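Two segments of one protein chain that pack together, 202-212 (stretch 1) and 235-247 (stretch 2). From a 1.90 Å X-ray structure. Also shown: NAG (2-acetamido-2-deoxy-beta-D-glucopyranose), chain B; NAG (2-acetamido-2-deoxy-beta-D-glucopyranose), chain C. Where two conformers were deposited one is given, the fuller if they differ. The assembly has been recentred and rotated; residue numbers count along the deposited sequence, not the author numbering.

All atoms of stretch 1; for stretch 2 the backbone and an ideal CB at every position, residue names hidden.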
# COMPACT_ATOMS: atom_id res chain seq x y z
N VAL A 202 -18.11 17.52 9.30
CA VAL A 202 -18.75 17.09 8.06
C VAL A 202 -19.50 15.78 8.25
O VAL A 202 -20.24 15.34 7.37
CB VAL A 202 -17.72 16.93 6.93
CG1 VAL A 202 -17.02 18.26 6.66
CG2 VAL A 202 -16.70 15.87 7.28
N LEU A 203 -19.31 15.16 9.42
CA LEU A 203 -19.99 13.92 9.78
C LEU A 203 -20.71 14.07 11.10
O LEU A 203 -20.28 14.82 11.97
CB LEU A 203 -19.00 12.77 9.88
CG LEU A 203 -18.28 12.26 8.64
CD1 LEU A 203 -17.34 11.14 9.05
CD2 LEU A 203 -19.26 11.79 7.59
N GLU A 204 -21.78 13.31 11.28
CA GLU A 204 -22.42 13.23 12.58
C GLU A 204 -21.57 12.39 13.54
O GLU A 204 -21.02 11.36 13.15
CB GLU A 204 -23.82 12.63 12.45
CG GLU A 204 -24.71 13.40 11.49
CD GLU A 204 -24.73 14.89 11.78
OE1 GLU A 204 -25.15 15.27 12.89
OE2 GLU A 204 -24.30 15.68 10.91
N ASN A 205 -21.46 12.86 14.78
CA ASN A 205 -20.64 12.22 15.80
C ASN A 205 -19.19 12.06 15.35
O ASN A 205 -18.54 11.05 15.61
CB ASN A 205 -21.26 10.87 16.20
CG ASN A 205 -22.26 11.02 17.33
OD1 ASN A 205 -22.75 12.12 17.58
ND2 ASN A 205 -22.57 9.93 18.02
N GLN A 206 -18.69 13.11 14.69
CA GLN A 206 -17.36 13.07 14.10
C GLN A 206 -16.29 12.85 15.15
O GLN A 206 -16.24 13.54 16.17
CB GLN A 206 -17.08 14.35 13.33
CG GLN A 206 -15.74 14.33 12.61
CD GLN A 206 -15.62 15.38 11.54
OE1 GLN A 206 -16.57 15.65 10.80
NE2 GLN A 206 -14.44 15.99 11.44
N THR A 207 -15.45 11.86 14.88
CA THR A 207 -14.38 11.46 15.77
C THR A 207 -13.09 11.40 14.96
O THR A 207 -13.04 10.71 13.94
CB THR A 207 -14.67 10.09 16.41
OG1 THR A 207 -15.95 10.14 17.05
CG2 THR A 207 -13.61 9.71 17.43
N CYS A 208 -12.07 12.13 15.40
CA CYS A 208 -10.83 12.23 14.64
C CYS A 208 -9.72 11.40 15.27
O CYS A 208 -9.51 11.42 16.49
CB CYS A 208 -10.39 13.69 14.53
SG CYS A 208 -11.54 14.71 13.57
N ILE A 209 -9.01 10.67 14.41
CA ILE A 209 -7.95 9.76 14.82
C ILE A 209 -6.70 10.04 14.02
O ILE A 209 -6.77 10.16 12.79
CB ILE A 209 -8.33 8.28 14.61
CG1 ILE A 209 -9.65 7.94 15.30
CG2 ILE A 209 -7.22 7.35 15.10
CD1 ILE A 209 -10.56 7.15 14.40
N ALA A 210 -5.57 10.13 14.71
CA ALA A 210 -4.27 10.20 14.06
C ALA A 210 -3.62 8.83 14.14
O ALA A 210 -3.52 8.25 15.22
CB ALA A 210 -3.39 11.25 14.72
N THR A 211 -3.22 8.30 12.98
CA THR A 211 -2.51 7.02 12.92
C THR A 211 -1.13 7.28 12.35
O THR A 211 -1.00 7.77 11.23
CB THR A 211 -3.25 5.99 12.03
OG1 THR A 211 -4.53 5.70 12.61
CG2 THR A 211 -2.44 4.69 11.91
N THR A 212 -0.10 7.00 13.14
CA THR A 212 1.27 7.17 12.69
C THR A 212 1.85 5.82 12.29
O THR A 212 1.86 4.88 13.09
CB THR A 212 2.14 7.84 13.78
OG1 THR A 212 1.52 9.07 14.18
CG2 THR A 212 3.55 8.13 13.26
N UNK A 235 8.10 7.55 7.80
CA UNK A 235 6.99 7.91 8.66
C UNK A 235 5.84 8.52 7.86
O UNK A 235 6.05 9.41 7.04
CB UNK A 235 7.46 8.89 9.74
N UNK A 236 4.63 8.05 8.14
CA UNK A 236 3.42 8.53 7.48
C UNK A 236 2.36 8.72 8.55
O UNK A 236 2.17 7.85 9.41
CB UNK A 236 2.95 7.56 6.39
N UNK A 237 1.68 9.86 8.52
CA UNK A 237 0.63 10.14 9.49
C UNK A 237 -0.70 10.27 8.78
O UNK A 237 -0.86 11.12 7.89
CB UNK A 237 0.94 11.41 10.28
N UNK A 238 -1.64 9.42 9.15
CA UNK A 238 -3.00 9.49 8.64
C UNK A 238 -3.85 10.30 9.60
O UNK A 238 -3.79 10.08 10.81
CB UNK A 238 -3.59 8.09 8.44
N UNK A 239 -4.64 11.22 9.07
CA UNK A 239 -5.63 11.92 9.87
C UNK A 239 -7.00 11.55 9.34
O UNK A 239 -7.35 11.87 8.20
CB UNK A 239 -5.41 13.43 9.84
N UNK A 240 -7.77 10.86 10.17
CA UNK A 240 -9.02 10.25 9.75
C UNK A 240 -10.20 10.66 10.62
O UNK A 240 -10.12 10.58 11.84
CB UNK A 240 -8.88 8.73 9.76
N UNK A 241 -11.29 11.08 9.98
CA UNK A 241 -12.56 11.33 10.66
C UNK A 241 -13.51 10.14 10.51
O UNK A 241 -13.81 9.72 9.40
CB UNK A 241 -13.22 12.60 10.11
N UNK A 242 -13.96 9.60 11.64
CA UNK A 242 -15.01 8.59 11.66
C UNK A 242 -16.33 9.22 12.06
O UNK A 242 -16.35 10.16 12.85
CB UNK A 242 -14.65 7.45 12.61
N UNK A 243 -17.44 8.68 11.56
CA UNK A 243 -18.75 9.19 11.89
C UNK A 243 -19.82 8.71 10.93
O UNK A 243 -19.64 7.70 10.24
CB UNK A 243 -18.72 10.72 11.91
N UNK A 244 -20.95 9.41 10.90
CA UNK A 244 -22.08 9.02 10.05
C UNK A 244 -22.50 10.18 9.17
O UNK A 244 -22.58 11.32 9.62
CB UNK A 244 -23.26 8.55 10.90
N UNK A 245 -22.79 9.86 7.91
CA UNK A 245 -23.28 10.83 6.96
C UNK A 245 -24.59 11.41 7.46
O UNK A 245 -25.44 10.68 7.95
CB UNK A 245 -23.45 10.20 5.58
N UNK A 246 -24.73 12.73 7.36
CA UNK A 246 -25.99 13.35 7.68
C UNK A 246 -26.99 13.12 6.54
O UNK A 246 -26.79 13.61 5.43
CB UNK A 246 -25.80 14.84 7.95
N UNK A 247 -28.05 12.36 6.81
CA UNK A 247 -29.04 12.05 5.78
C UNK A 247 -30.27 12.97 5.87
O UNK A 247 -30.98 12.96 6.88
CB UNK A 247 -29.47 10.59 5.90
C1 NAG B . -23.50 10.00 19.13
C2 NAG B . -24.84 10.58 18.81
C3 NAG B . -25.92 9.50 18.94
C4 NAG B . -25.38 8.21 18.33
C5 NAG B . -24.32 7.68 19.26
C6 NAG B . -23.29 6.83 18.53
C7 NAG B . -25.26 13.00 19.28
C8 NAG B . -25.50 14.08 20.29
N2 NAG B . -25.08 11.64 19.72
O3 NAG B . -27.06 9.90 18.25
O4 NAG B . -26.48 7.33 18.22
O5 NAG B . -23.64 8.76 19.88
O6 NAG B . -23.38 5.48 18.99
O7 NAG B . -25.23 13.30 18.10
C1 NAG C . -26.47 6.38 17.11
C2 NAG C . -26.25 7.00 15.77
C3 NAG C . -26.43 5.92 14.68
C4 NAG C . -25.66 4.63 14.99
C5 NAG C . -25.77 4.21 16.44
C6 NAG C . -24.76 3.11 16.73
C7 NAG C . -27.02 8.98 14.48
C8 NAG C . -28.02 10.06 14.27
N2 NAG C . -27.19 8.04 15.56
O3 NAG C . -25.95 6.42 13.47
O4 NAG C . -26.19 3.59 14.18
O5 NAG C . -25.50 5.33 17.28
O6 NAG C . -24.81 2.75 18.10
O7 NAG C . -26.06 8.89 13.73

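Stretch 2 runs antiparallel to stretch 1, its strand axis at 156° to that of 206-212.

Position 235 points sideways, its ideal CB 5.3 Å from Thr 212 CG2; a small or beta-branched residue would suit. Thr 235 brings its CG2 to 3.9 Å from Thr 212 CG2. The CB of 236 points sideways, with nothing of stretch 1 within 5.5 Å, so many residues fit; it is Arg 236, whose side-chain end leads away.

Position 237 pairs with Thr 212, its ideal CB 4.6 Å from Thr 212 OG1. Beta-branched or modest apolar side chains fit; Val 237 brings CG2 to 3.8 Å from that OG1.

Position 238 shares a face with Thr 211, and its amide N donates to Thr 211 O at 2.7 Å. A medium apolar side chain or a threonine could cover that neighbour. Leu 238 places CD1 4.2 Å from Thr 211 CB.

Position 239 flanks Ala 210, whose short side chain leaves room for a longer apolar one. Leu 239 extends CD1 to 4.4 Å from Ala 210 CB.

Position 240 lies on the face of Ile 209 and Thr 211; valine, threonine or serine would suit. Thr 240 adds a hydroxyl: one water lies 2.8 Å from Thr 240 OG1 and 2.8 Å from Thr 211 OG1, and donates to Ile 209 O at 3.1 Å.

At 241 the ideal CB is 3.8 Å from Gln 206 NE2 and 4.4 Å from Cys 208 SG, favouring a small residue. Ala 241 sets its CB 4.5 Å from Leu 203 CD1.

Position 242 has its ideal CB 4.5 Å from Ile 209 CD1, inviting a branched apolar residue. Leu 242 packs CD1 3.3 Å from that CD1, while its backbone N and O bond Thr 207 O (2.7 Å) and N (2.8 Å).

Position 243 sits at the beta bulge, with phi/psi of 164/-160. An ideal CB would be 2.7 Å from Glu 204 O and 2.9 Å from Leu 203 CB, both clashes, which points to glycine: Gly 243.

Position 244 pairs with Glu 204 beside glycosylated Asn 205; an aromatic or large apolar side chain could fit. Phe 244 has Asn 205 CB at its ring edge, and the chain C sugar places O3 over one face, 3.4 Å from CD2.

Position 245 points away and tolerates variety; it is Tyr 245. At 246 the ideal CB is 3.4 Å from Glu 204 OE2, making a basic residue plausible, yet Lys 246 leads its end away. Position 247 is unconstrained by stretch 1: Arg 247.

Stretch 2 (235-247) TRVLLTALGFYKR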
# COMPACT_ATOMS: atom_id res chain seq x y z
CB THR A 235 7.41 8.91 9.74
OG1 THR A 235 8.52 8.39 10.47
CG2 THR A 235 6.26 9.18 10.69
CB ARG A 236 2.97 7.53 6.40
CG ARG A 236 1.60 7.77 5.78
CD ARG A 236 1.36 6.83 4.58
NE ARG A 236 -0.05 6.85 4.16
CZ ARG A 236 -0.78 5.77 3.87
NH1 ARG A 236 -0.26 4.55 3.94
NH2 ARG A 236 -2.05 5.92 3.51
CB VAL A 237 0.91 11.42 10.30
CG1 VAL A 237 -0.26 11.72 11.24
CG2 VAL A 237 2.19 11.28 11.10
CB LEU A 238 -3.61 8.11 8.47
CG LEU A 238 -2.71 7.00 7.94
CD1 LEU A 238 -3.48 5.70 7.89
CD2 LEU A 238 -2.18 7.35 6.57
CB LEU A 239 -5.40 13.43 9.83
CG LEU A 239 -6.23 14.24 10.82
CD1 LEU A 239 -5.96 13.82 12.26
CD2 LEU A 239 -5.97 15.72 10.64
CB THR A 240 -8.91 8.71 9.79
OG1 THR A 240 -7.72 8.30 9.11
CG2 THR A 240 -10.12 8.08 9.12
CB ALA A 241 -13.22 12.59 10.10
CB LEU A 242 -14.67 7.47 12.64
CG LEU A 242 -13.36 6.72 12.40
CD1 LEU A 242 -13.27 5.56 13.36
CD2 LEU A 242 -13.27 6.23 10.97
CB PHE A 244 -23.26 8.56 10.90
CG PHE A 244 -22.89 7.57 11.96
CD1 PHE A 244 -22.42 7.99 13.19
CD2 PHE A 244 -23.01 6.21 11.73
CE1 PHE A 244 -22.07 7.08 14.17
CE2 PHE A 244 -22.67 5.29 12.71
CZ PHE A 244 -22.20 5.73 13.92
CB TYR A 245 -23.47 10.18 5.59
CG TYR A 245 -23.78 11.16 4.48
CD1 TYR A 245 -22.78 11.98 3.97
CD2 TYR A 245 -25.05 11.26 3.94
CE1 TYR A 245 -23.05 12.88 2.96
CE2 TYR A 245 -25.33 12.16 2.93
CZ TYR A 245 -24.32 12.96 2.44
OH TYR A 245 -24.58 13.86 1.44
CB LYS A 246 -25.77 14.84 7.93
CG LYS A 246 -27.02 15.63 8.15
CD LYS A 246 -27.90 14.89 9.10
CE LYS A 246 -28.85 15.82 9.76
NZ LYS A 246 -29.39 16.91 8.88
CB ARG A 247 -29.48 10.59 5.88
CG ARG A 247 -28.33 9.61 5.96
CD ARG A 247 -28.80 8.17 5.78
NE ARG A 247 -28.85 7.79 4.37
CZ ARG A 247 -27.78 7.49 3.64
NH1 ARG A 247 -26.57 7.53 4.18
NH2 ARG A 247 -27.93 7.15 2.36
O HOH W 1 -22.81 14.29 7.00
O HOH W 2 -6.19 7.50 11.31
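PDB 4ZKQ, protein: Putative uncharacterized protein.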